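Local atomic coordinates of sarcosine oxidase (Pyrococcus horikoshii, PDB entry 1Y56), a protein that serves as the beta subunit of an FAD-, FMN- and ATP-containing L-proline dehydrogenase complex and binds FAD and FMN. Residues Ala210-Lys215 with Glu322-Tyr327; Val228-Ile233 with Gly258-Gly263; Ala250-Thr255 with Tyr286-Ile291. All coordinates share one frame; numbering follows the deposited sequence.

Contact 1 of 3, residues Ala210-Lys215 with Glu322-Tyr327; sequences AMAGIK and EELNDY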
loop_
_atom_site.group_PDB
_atom_site.type_symbol
_atom_site.label_atom_id
_atom_site.label_comp_id
_atom_site.label_asym_id
_atom_site.label_seq_id
_atom_site.Cartn_x
_atom_site.Cartn_y
_atom_site.Cartn_z
ATOM N N ALA B 210 3.438 -38.738 -21.926
ATOM C CA ALA B 210 2.385 -38.652 -20.938
ATOM C C ALA B 210 1.047 -38.215 -21.535
ATOM O O ALA B 210 0.025 -38.840 -21.266
ATOM C CB ALA B 210 2.791 -37.714 -19.844
ATOM N N MET B 211 1.052 -37.147 -22.334
ATOM C CA MET B 211 -0.171 -36.628 -22.935
ATOM C C MET B 211 -0.790 -37.631 -23.884
ATOM O O MET B 211 -1.999 -37.613 -24.113
ATOM C CB MET B 211 0.111 -35.365 -23.719
ATOM C CG MET B 211 0.542 -34.206 -22.904
ATOM S SD MET B 211 1.266 -33.025 -24.046
ATOM C CE MET B 211 2.230 -31.989 -22.937
ATOM N N ALA B 212 0.056 -38.487 -24.450
ATOM C CA ALA B 212 -0.368 -39.480 -25.424
ATOM C C ALA B 212 -0.835 -40.762 -24.750
ATOM O O ALA B 212 -1.415 -41.633 -25.403
ATOM C CB ALA B 212 0.766 -39.782 -26.384
ATOM N N GLY B 213 -0.566 -40.885 -23.454
ATOM C CA GLY B 213 -0.913 -42.089 -22.699
ATOM C C GLY B 213 -0.033 -43.296 -22.994
ATOM O O GLY B 213 -0.428 -44.426 -22.732
ATOM N N ILE B 214 1.166 -43.063 -23.526
ATOM C CA ILE B 214 2.109 -44.144 -23.819
ATOM C C ILE B 214 2.528 -44.811 -22.519
ATOM O O ILE B 214 3.091 -44.159 -21.639
ATOM C CB ILE B 214 3.367 -43.625 -24.561
ATOM C CG1 ILE B 214 2.979 -42.865 -25.835
ATOM C CG2 ILE B 214 4.338 -44.758 -24.864
ATOM C CD1 ILE B 214 1.934 -43.563 -26.704
ATOM N N LYS B 215 2.248 -46.107 -22.407
ATOM C CA LYS B 215 2.570 -46.892 -21.205
ATOM C C LYS B 215 3.940 -47.590 -21.247
ATOM O O LYS B 215 4.374 -48.142 -20.233
ATOM C CB LYS B 215 1.472 -47.931 -20.925
ATOM C CG LYS B 215 0.066 -47.367 -20.708
ATOM C CD LYS B 215 -0.159 -46.956 -19.249
ATOM C CE LYS B 215 -1.645 -46.831 -18.941
ATOM N NZ LYS B 215 -2.386 -48.019 -19.487
ATOM N N GLU B 322 3.550 -48.751 -31.424
ATOM C CA GLU B 322 2.547 -49.565 -32.106
ATOM C C GLU B 322 1.141 -49.475 -31.496
ATOM O O GLU B 322 0.132 -49.558 -32.215
ATOM C CB GLU B 322 3.018 -51.021 -32.148
ATOM C CG GLU B 322 2.660 -51.752 -33.430
ATOM C CD GLU B 322 3.551 -51.367 -34.615
ATOM O OE1 GLU B 322 4.787 -51.265 -34.429
ATOM O OE2 GLU B 322 3.015 -51.182 -35.734
ATOM N N GLU B 323 1.084 -49.297 -30.179
ATOM C CA GLU B 323 -0.182 -49.328 -29.441
ATOM C C GLU B 323 -0.956 -48.013 -29.508
ATOM O O GLU B 323 -2.137 -47.962 -29.151
ATOM C CB GLU B 323 0.016 -49.798 -27.991
ATOM C CG GLU B 323 1.384 -49.495 -27.401
ATOM C CD GLU B 323 2.497 -50.437 -27.893
ATOM O OE1 GLU B 323 3.665 -50.217 -27.521
ATOM O OE2 GLU B 323 2.222 -51.391 -28.648
ATOM N N LEU B 324 -0.293 -46.954 -29.958
ATOM C CA LEU B 324 -1.013 -45.758 -30.357
ATOM C C LEU B 324 -0.897 -45.637 -31.857
ATOM O O LEU B 324 0.204 -45.712 -32.412
ATOM C CB LEU B 324 -0.494 -44.500 -29.660
ATOM C CG LEU B 324 -1.272 -43.206 -29.958
ATOM C CD1 LEU B 324 -2.774 -43.358 -29.736
ATOM C CD2 LEU B 324 -0.744 -42.051 -29.132
ATOM N N ASN B 325 -2.037 -45.471 -32.516
ATOM C CA ASN B 325 -2.030 -45.522 -33.967
ATOM C C ASN B 325 -1.586 -44.281 -34.699
ATOM O O ASN B 325 -2.343 -43.321 -34.941
ATOM C CB ASN B 325 -3.215 -46.253 -34.580
ATOM C CG ASN B 325 -2.909 -47.716 -34.786
ATOM O OD1 ASN B 325 -2.627 -48.438 -33.827
ATOM N ND2 ASN B 325 -2.904 -48.156 -36.044
ATOM N N ASP B 326 -0.287 -44.391 -34.995
ATOM C CA ASP B 326 0.569 -43.539 -35.815
ATOM C C ASP B 326 1.333 -42.543 -34.957
ATOM O O ASP B 326 1.489 -41.368 -35.300
ATOM C CB ASP B 326 -0.171 -42.958 -37.019
ATOM C CG ASP B 326 -0.991 -44.027 -37.763
ATOM O OD1 ASP B 326 -0.513 -45.186 -37.892
ATOM O OD2 ASP B 326 -2.128 -43.702 -38.196
ATOM N N TYR B 327 1.824 -43.066 -33.834
ATOM C CA TYR B 327 2.684 -42.325 -32.934
ATOM C C TYR B 327 4.115 -42.741 -33.191
ATOM O O TYR B 327 4.426 -43.931 -33.226
ATOM C CB TYR B 327 2.316 -42.613 -31.481
ATOM C CG TYR B 327 2.998 -41.714 -30.479
ATOM C CD1 TYR B 327 2.676 -40.370 -30.402
ATOM C CD2 TYR B 327 3.949 -42.210 -29.594
ATOM C CE1 TYR B 327 3.288 -39.523 -29.480
ATOM C CE2 TYR B 327 4.573 -41.369 -28.659
ATOM C CZ TYR B 327 4.228 -40.020 -28.610
ATOM O OH TYR B 327 4.809 -39.165 -27.698
#

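Contact 2 of 3, residues Val228-Ile233 with Gly258-Gly263; sequences VITQPI and GGIIGG. With FMN (flavin mononucleotide), chain E.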
loop_
_atom_site.group_PDB
_atom_site.type_symbol
_atom_site.label_atom_id
_atom_site.label_comp_id
_atom_site.label_asym_id
_atom_site.label_seq_id
_atom_site.Cartn_x
_atom_site.Cartn_y
_atom_site.Cartn_z
ATOM N N VAL B 228 31.259 -22.723 -22.471
ATOM C CA VAL B 228 31.939 -21.443 -22.328
ATOM C C VAL B 228 32.238 -20.869 -23.717
ATOM O O VAL B 228 32.316 -21.602 -24.701
ATOM C CB VAL B 228 33.224 -21.600 -21.484
ATOM C CG1 VAL B 228 34.236 -22.478 -22.198
ATOM C CG2 VAL B 228 33.818 -20.254 -21.120
ATOM N N ILE B 229 32.365 -19.553 -23.800
ATOM C CA ILE B 229 32.858 -18.913 -25.014
ATOM C C ILE B 229 33.947 -17.918 -24.620
ATOM O O ILE B 229 33.800 -17.175 -23.644
ATOM C CB ILE B 229 31.714 -18.220 -25.830
ATOM C CG1 ILE B 229 32.232 -17.685 -27.159
ATOM C CG2 ILE B 229 31.039 -17.079 -25.028
ATOM C CD1 ILE B 229 32.653 -18.750 -28.088
ATOM N N THR B 230 35.051 -17.917 -25.357
ATOM C CA THR B 230 36.100 -16.942 -25.100
ATOM C C THR B 230 35.963 -15.759 -26.051
ATOM O O THR B 230 35.061 -15.722 -26.890
ATOM C CB THR B 230 37.500 -17.549 -25.237
ATOM O OG1 THR B 230 37.928 -17.463 -26.599
ATOM C CG2 THR B 230 37.509 -18.997 -24.808
ATOM N N GLN B 231 36.858 -14.787 -25.904
ATOM C CA GLN B 231 36.945 -13.660 -26.824
ATOM C C GLN B 231 37.399 -14.168 -28.188
ATOM O O GLN B 231 38.066 -15.192 -28.259
ATOM C CB GLN B 231 37.937 -12.648 -26.297
ATOM C CG GLN B 231 39.329 -13.186 -26.191
ATOM C CD GLN B 231 40.324 -12.109 -25.853
ATOM O OE1 GLN B 231 40.859 -12.056 -24.734
ATOM N NE2 GLN B 231 40.574 -11.225 -26.815
ATOM N N PRO B 232 37.037 -13.460 -29.276
ATOM C CA PRO B 232 37.443 -13.898 -30.609
ATOM C C PRO B 232 38.947 -13.791 -30.840
ATOM O O PRO B 232 39.618 -12.947 -30.246
ATOM C CB PRO B 232 36.701 -12.943 -31.540
ATOM C CG PRO B 232 35.647 -12.316 -30.708
ATOM C CD PRO B 232 36.232 -12.232 -29.342
ATOM N N ILE B 233 39.437 -14.640 -31.731
ATOM C CA ILE B 233 40.853 -14.913 -31.931
ATOM C C ILE B 233 41.036 -15.045 -33.442
ATOM O O ILE B 233 40.065 -15.250 -34.163
ATOM C CB ILE B 233 41.247 -16.204 -31.097
ATOM C CG1 ILE B 233 41.669 -15.796 -29.699
ATOM C CG2 ILE B 233 42.335 -17.073 -31.719
ATOM C CD1 ILE B 233 42.391 -14.483 -29.679
ATOM N N GLY B 258 34.955 -16.607 -34.387
ATOM C CA GLY B 258 36.340 -16.550 -33.889
ATOM C C GLY B 258 36.483 -16.893 -32.415
ATOM O O GLY B 258 37.552 -16.715 -31.820
ATOM N N GLY B 259 35.414 -17.443 -31.845
ATOM C CA GLY B 259 35.261 -17.544 -30.412
ATOM C C GLY B 259 36.064 -18.555 -29.628
ATOM O O GLY B 259 36.627 -18.230 -28.592
ATOM N N ILE B 260 36.131 -19.790 -30.076
ATOM C CA ILE B 260 36.573 -20.864 -29.145
ATOM C C ILE B 260 35.491 -21.128 -28.098
ATOM O O ILE B 260 35.394 -20.450 -27.072
ATOM C CB ILE B 260 37.942 -20.634 -28.442
ATOM C CG1 ILE B 260 39.054 -20.513 -29.468
ATOM C CG2 ILE B 260 38.257 -21.807 -27.531
ATOM C CD1 ILE B 260 40.280 -19.846 -28.918
ATOM N N ILE B 261 34.692 -22.136 -28.414
ATOM C CA ILE B 261 33.541 -22.536 -27.670
ATOM C C ILE B 261 33.866 -23.921 -27.131
ATOM O O ILE B 261 34.708 -24.618 -27.685
ATOM C CB ILE B 261 32.304 -22.567 -28.611
ATOM C CG1 ILE B 261 31.005 -22.793 -27.820
ATOM C CG2 ILE B 261 32.501 -23.583 -29.763
ATOM C CD1 ILE B 261 29.735 -22.656 -28.649
ATOM N N GLY B 262 33.222 -24.324 -26.049
ATOM C CA GLY B 262 33.383 -25.689 -25.587
ATOM C C GLY B 262 32.808 -25.946 -24.220
ATOM O O GLY B 262 32.369 -25.024 -23.535
ATOM N N GLY B 263 32.815 -27.216 -23.832
ATOM C CA GLY B 263 32.348 -27.631 -22.522
ATOM C C GLY B 263 33.196 -28.774 -22.010
ATOM O O GLY B 263 34.291 -29.019 -22.520
HETATM N N1 FMN E . 27.508 -15.631 -26.010
HETATM C C2 FMN E . 28.312 -14.544 -26.073
HETATM O O2 FMN E . 28.254 -13.676 -25.172
HETATM N N3 FMN E . 29.177 -14.380 -27.092
HETATM C C4 FMN E . 29.255 -15.301 -28.073
HETATM O O4 FMN E . 30.060 -15.138 -29.016
HETATM C C4A FMN E . 28.433 -16.435 -28.032
HETATM N N5 FMN E . 28.487 -17.381 -29.010
HETATM C C5A FMN E . 27.699 -18.490 -28.990
HETATM C C6 FMN E . 27.799 -19.428 -30.024
HETATM C C7 FMN E . 27.000 -20.574 -30.030
HETATM C C7M FMN E . 27.154 -21.548 -31.179
HETATM C C8 FMN E . 26.089 -20.773 -28.981
HETATM C C8M FMN E . 25.213 -21.969 -28.921
HETATM C C9 FMN E . 25.985 -19.835 -27.951
HETATM C C9A FMN E . 26.789 -18.690 -27.944
HETATM N N10 FMN E . 26.710 -17.711 -26.916
HETATM C C10 FMN E . 27.548 -16.578 -26.964
HETATM C "C1'" FMN E . 25.807 -17.863 -25.786
HETATM C "C2'" FMN E . 24.434 -17.319 -26.078
HETATM O "O2'" FMN E . 24.282 -16.110 -25.313
HETATM C "C3'" FMN E . 23.453 -18.455 -25.736
HETATM O "O3'" FMN E . 22.333 -18.497 -26.638
HETATM C "C4'" FMN E . 22.966 -18.335 -24.328
HETATM O "O4'" FMN E . 23.633 -17.702 -23.519
HETATM C "C5'" FMN E . 21.659 -18.987 -23.929
HETATM O "O5'" FMN E . 20.820 -17.991 -23.351
HETATM P P FMN E . 20.860 -17.689 -21.768
HETATM O O1P FMN E . 20.113 -18.861 -21.185
HETATM O O2P FMN E . 20.177 -16.352 -21.647
HETATM O O3P FMN E . 22.304 -17.651 -21.358
#

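Contact 3 of 3, residues Ala250-Thr255 with Tyr286-Ile291; sequences AYLTQT and YYFTKI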
loop_
_atom_site.group_PDB
_atom_site.type_symbol
_atom_site.label_atom_id
_atom_site.label_comp_id
_atom_site.label_asym_id
_atom_site.label_seq_id
_atom_site.Cartn_x
_atom_site.Cartn_y
_atom_site.Cartn_z
ATOM N N ALA B 250 36.644 -32.908 -21.994
ATOM C CA ALA B 250 36.698 -31.607 -22.621
ATOM C C ALA B 250 36.523 -31.745 -24.117
ATOM O O ALA B 250 37.072 -32.659 -24.745
ATOM C CB ALA B 250 38.005 -30.936 -22.325
ATOM N N TYR B 251 35.727 -30.841 -24.670
ATOM C CA TYR B 251 35.699 -30.597 -26.096
ATOM C C TYR B 251 35.851 -29.090 -26.300
ATOM O O TYR B 251 35.239 -28.302 -25.573
ATOM C CB TYR B 251 34.397 -31.116 -26.698
ATOM C CG TYR B 251 33.150 -30.386 -26.258
ATOM C CD1 TYR B 251 32.469 -30.761 -25.107
ATOM C CD2 TYR B 251 32.644 -29.324 -27.004
ATOM C CE1 TYR B 251 31.322 -30.103 -24.708
ATOM C CE2 TYR B 251 31.499 -28.654 -26.615
ATOM C CZ TYR B 251 30.835 -29.048 -25.466
ATOM O OH TYR B 251 29.689 -28.376 -25.074
ATOM N N LEU B 252 36.693 -28.688 -27.247
ATOM C CA LEU B 252 36.772 -27.281 -27.650
ATOM C C LEU B 252 37.129 -27.084 -29.126
ATOM O O LEU B 252 37.853 -27.887 -29.720
ATOM C CB LEU B 252 37.693 -26.469 -26.725
ATOM C CG LEU B 252 39.197 -26.658 -26.513
ATOM C CD1 LEU B 252 39.538 -28.053 -26.141
ATOM C CD2 LEU B 252 39.964 -26.255 -27.730
ATOM N N THR B 253 36.583 -26.030 -29.720
ATOM C CA THR B 253 36.861 -25.674 -31.113
ATOM C C THR B 253 36.656 -24.159 -31.278
ATOM O O THR B 253 36.227 -23.489 -30.342
ATOM C CB THR B 253 35.953 -26.462 -32.100
ATOM O OG1 THR B 253 36.372 -26.219 -33.449
ATOM C CG2 THR B 253 34.480 -26.059 -31.935
ATOM N N GLN B 254 36.960 -23.616 -32.450
ATOM C CA GLN B 254 36.735 -22.195 -32.683
ATOM C C GLN B 254 35.450 -22.018 -33.488
ATOM O O GLN B 254 35.167 -22.806 -34.394
ATOM C CB GLN B 254 37.947 -21.579 -33.381
ATOM C CG GLN B 254 37.845 -20.114 -33.731
ATOM C CD GLN B 254 39.194 -19.513 -34.114
ATOM O OE1 GLN B 254 40.097 -20.221 -34.570
ATOM N NE2 GLN B 254 39.337 -18.196 -33.923
ATOM N N THR B 255 34.654 -21.011 -33.131
ATOM C CA THR B 255 33.452 -20.691 -33.900
ATOM C C THR B 255 33.810 -19.924 -35.174
ATOM O O THR B 255 34.952 -19.450 -35.350
ATOM C CB THR B 255 32.448 -19.843 -33.104
ATOM O OG1 THR B 255 33.045 -18.588 -32.772
ATOM C CG2 THR B 255 32.012 -20.548 -31.847
ATOM N N TYR B 286 40.415 -25.129 -16.012
ATOM C CA TYR B 286 41.506 -26.026 -15.689
ATOM C C TYR B 286 41.769 -26.978 -16.854
ATOM O O TYR B 286 42.920 -27.152 -17.274
ATOM C CB TYR B 286 41.222 -26.798 -14.398
ATOM C CG TYR B 286 42.204 -27.908 -14.185
ATOM C CD1 TYR B 286 41.896 -29.201 -14.578
ATOM C CD2 TYR B 286 43.473 -27.663 -13.632
ATOM C CE1 TYR B 286 42.803 -30.232 -14.425
ATOM C CE2 TYR B 286 44.392 -28.697 -13.466
ATOM C CZ TYR B 286 44.042 -29.978 -13.872
ATOM O OH TYR B 286 44.912 -31.028 -13.740
ATOM N N TYR B 287 40.706 -27.579 -17.384
ATOM C CA TYR B 287 40.852 -28.586 -18.430
ATOM C C TYR B 287 41.376 -28.028 -19.738
ATOM O O TYR B 287 42.304 -28.588 -20.309
ATOM C CB TYR B 287 39.556 -29.349 -18.637
ATOM C CG TYR B 287 39.255 -30.229 -17.465
ATOM C CD1 TYR B 287 40.226 -31.087 -16.963
ATOM C CD2 TYR B 287 38.009 -30.210 -16.852
ATOM C CE1 TYR B 287 39.974 -31.906 -15.887
ATOM C CE2 TYR B 287 37.734 -31.030 -15.764
ATOM C CZ TYR B 287 38.726 -31.882 -15.290
ATOM O OH TYR B 287 38.492 -32.712 -14.216
ATOM N N PHE B 288 40.786 -26.923 -20.194
ATOM C CA PHE B 288 41.136 -26.296 -21.462
ATOM C C PHE B 288 42.604 -25.911 -21.483
ATOM O O PHE B 288 43.306 -26.177 -22.463
ATOM C CB PHE B 288 40.267 -25.061 -21.689
ATOM C CG PHE B 288 38.921 -25.352 -22.296
ATOM C CD1 PHE B 288 38.364 -26.620 -22.245
ATOM C CD2 PHE B 288 38.195 -24.335 -22.908
ATOM C CE1 PHE B 288 37.104 -26.877 -22.817
ATOM C CE2 PHE B 288 36.931 -24.583 -23.464
ATOM C CZ PHE B 288 36.389 -25.858 -23.419
ATOM N N THR B 289 43.069 -25.321 -20.384
ATOM C CA THR B 289 44.414 -24.761 -20.315
ATOM C C THR B 289 45.483 -25.839 -20.164
ATOM O O THR B 289 46.676 -25.582 -20.383
ATOM C CB THR B 289 44.540 -23.719 -19.193
ATOM O OG1 THR B 289 44.224 -24.327 -17.933
ATOM C CG2 THR B 289 43.597 -22.547 -19.447
ATOM N N LYS B 290 45.051 -27.039 -19.774
ATOM C CA LYS B 290 45.901 -28.227 -19.806
ATOM C C LYS B 290 46.076 -28.662 -21.246
ATOM O O LYS B 290 47.176 -29.077 -21.636
ATOM C CB LYS B 290 45.262 -29.386 -19.044
ATOM C CG LYS B 290 45.534 -29.434 -17.568
ATOM C CD LYS B 290 46.889 -30.067 -17.266
ATOM C CE LYS B 290 47.912 -29.017 -16.832
ATOM N NZ LYS B 290 48.763 -29.599 -15.767
ATOM N N ILE B 291 44.989 -28.584 -22.027
ATOM C CA ILE B 291 44.993 -29.120 -23.396
ATOM C C ILE B 291 45.612 -28.126 -24.400
ATOM O O ILE B 291 46.466 -28.519 -25.194
ATOM C CB ILE B 291 43.625 -29.817 -23.863
ATOM C CG1 ILE B 291 42.972 -29.085 -25.008
ATOM C CG2 ILE B 291 42.632 -30.096 -22.740
ATOM C CD1 ILE B 291 43.461 -29.597 -26.303
#

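Contact 1 of 3, residues Ala210-Lys215 with Glu322-Tyr327
Leu324 reaches from the loop 322-327 into the angle between Ala212 and Ile214, and it can be followed outward atom by atom. Its CB already touches the other segment, lying 3.9 Å from CD1 of Ile214. CG sits anti to the backbone N (chi1 -176°) and carries the branch that does the packing. At the tip, Leu324 CD2 meets CB of Ala212 at 3.9 Å and CD1 of Ile214 at the same distance, so one methyl bridges both partners; it also lies 3.8 Å from Ala212 O. The Leu324 and Ile214 side chains cross at about a right angle.

Ala212 belongs to the last turn of helix 205-212, which Gly213 closes in a Schellman motif by taking a positive phi of 73°. The chain turns off there, and CB of Ile214 then points to the loop. That loop makes a type II turn from Leu324 to Tyr327, where strand 327-331 of the Rossmann-type FAD-binding sheet begins. Tyr327 adds its ring to the cluster. CB of Ala212 lies over one ring face, 4.0 Å from Tyr327 CE1, while CG1 of Ile214 approaches obliquely to 3.6 Å from Tyr327 CE2. No hydrogen bond crosses the contact; the hydroxyl of Tyr327 hydrogen-bonds to Asn209 OD1, one turn back in the helix. Phe175 packs on Ala212 and Ile177 on Leu324, both from strand 172-177.

Contact 2 of 3, residues Val228-Ile233 with Gly258-Gly263
Val228 and Gly262 face each other as a hydrogen-bonded pair of an antiparallel ladder, where strand 221-230 runs beside strand 261-263 in the large mixed sheet of the chain. This end is the tight one. Val228 N bonds to Gly262 O at 2.8 Å. Gly262 N returns a bond to Val228 O at 3.2 Å. The next pair, Ile229 and Ile261, is non-hydrogen-bonded; the two share a face of the sheet, and Ile229 CD1 packs on Ile261 CB at 3.9 Å. A further bond, Thr230 N to Ile260 O at 3.1 Å, ties the strand end to the loop before strand 261-263.

Ile260 packs its CB 3.7 Å from Thr230 OG1, a hydroxyl that lies near both Gly259 O and Gln231 O. Beyond Thr230 the pairing comes apart. Pro232 CA lies 3.1 Å from Gly258 O, a CA-H...O contact, and the bond from Ile233 N to Gly258 O is weak, with an angle of 129° at the hydrogen. Gln231 turns its CB away and is partly exposed; its OE1 takes a bond from Leu299 N. Phe448, Tyr91 and Phe93 of the chain of hypothetical protein PH1363 pack on Gln231, Pro232 and Ile233, so the looser end meets the partner subunit.

The isoleucine face lines the FMN pocket, with Trp304 packed on both side chains. Ile229, whose CG1 is anti to the backbone N (chi1 -174°), sets that CG1 3.8 Å from FMN O4 near the pyrimidine end. Ile261 reaches the other end of the ring system, its CD1 3.7 Å from FMN C7.

Contact 3 of 3, residues Ala250-Thr255 with Tyr286-Ile291
Tyr287 makes the first touch along the helix: its CB rests 4.3 Å from CB of Ala250, while its ring leads off toward Tyr247. Phe288 comes next and carries most of the contact. Its CG is anti to the carbonyl carbon (chi1 -84°), and the far rim of the ring reaches the strand. CB of Leu252 lies over one face in a CH-pi contact, 4.0 Å from the centroid of the Phe288 ring. CB of Ala250 instead meets the edge, 4.2 Å from Phe288 CE1. Tyr251 O also approaches Phe288 CZ, obliquely, at 3.5 Å.

This is a helix laid on a beta sheet: the 286-291 turn of helix 278-291 crosses strand 250-253 at 65°, the short axes 8.9 Å apart at their closest. The strand's alternation sorts its residues, Ala250 and Leu252 turning toward the helix and Tyr251 away, where its side chain touches FAD. Met487 of the chain of hypothetical protein PH1363 also packs on Phe288.

One turn further on, Ile291 meets the tip of Leu252, with Ile291 CG1 3.8 Å from Leu252 CD1; the two side chains slide past each other in opposite directions, and Val242 and Leu129 pack on Ile291 as well.

How the contacts relate
Contacts 2 and 3 are neighbours, their centres about 9 Å apart, on the same mixed sheet: strand 261-263 lies between strands 250-253 and 221-230, and helix 278-291 packs against it. Their segments alternate along the chain and meet directly where Ile261 N is 2.8 Å from Thr253 O, a probable hydrogen bond. Contact 1 lies across the chain's centre, about 42 Å from contact 2 and 43 Å from contact 3, centre to centre, although its segments bracket both in sequence. It lies beside the Rossmann-type sheet, which Tyr327 enters. After helix 205-212 the chain adds five strands, from 221-230 to 299-310, to the mixed sheet, then returns by strands 317-318 and 320-321 before strand 327-331.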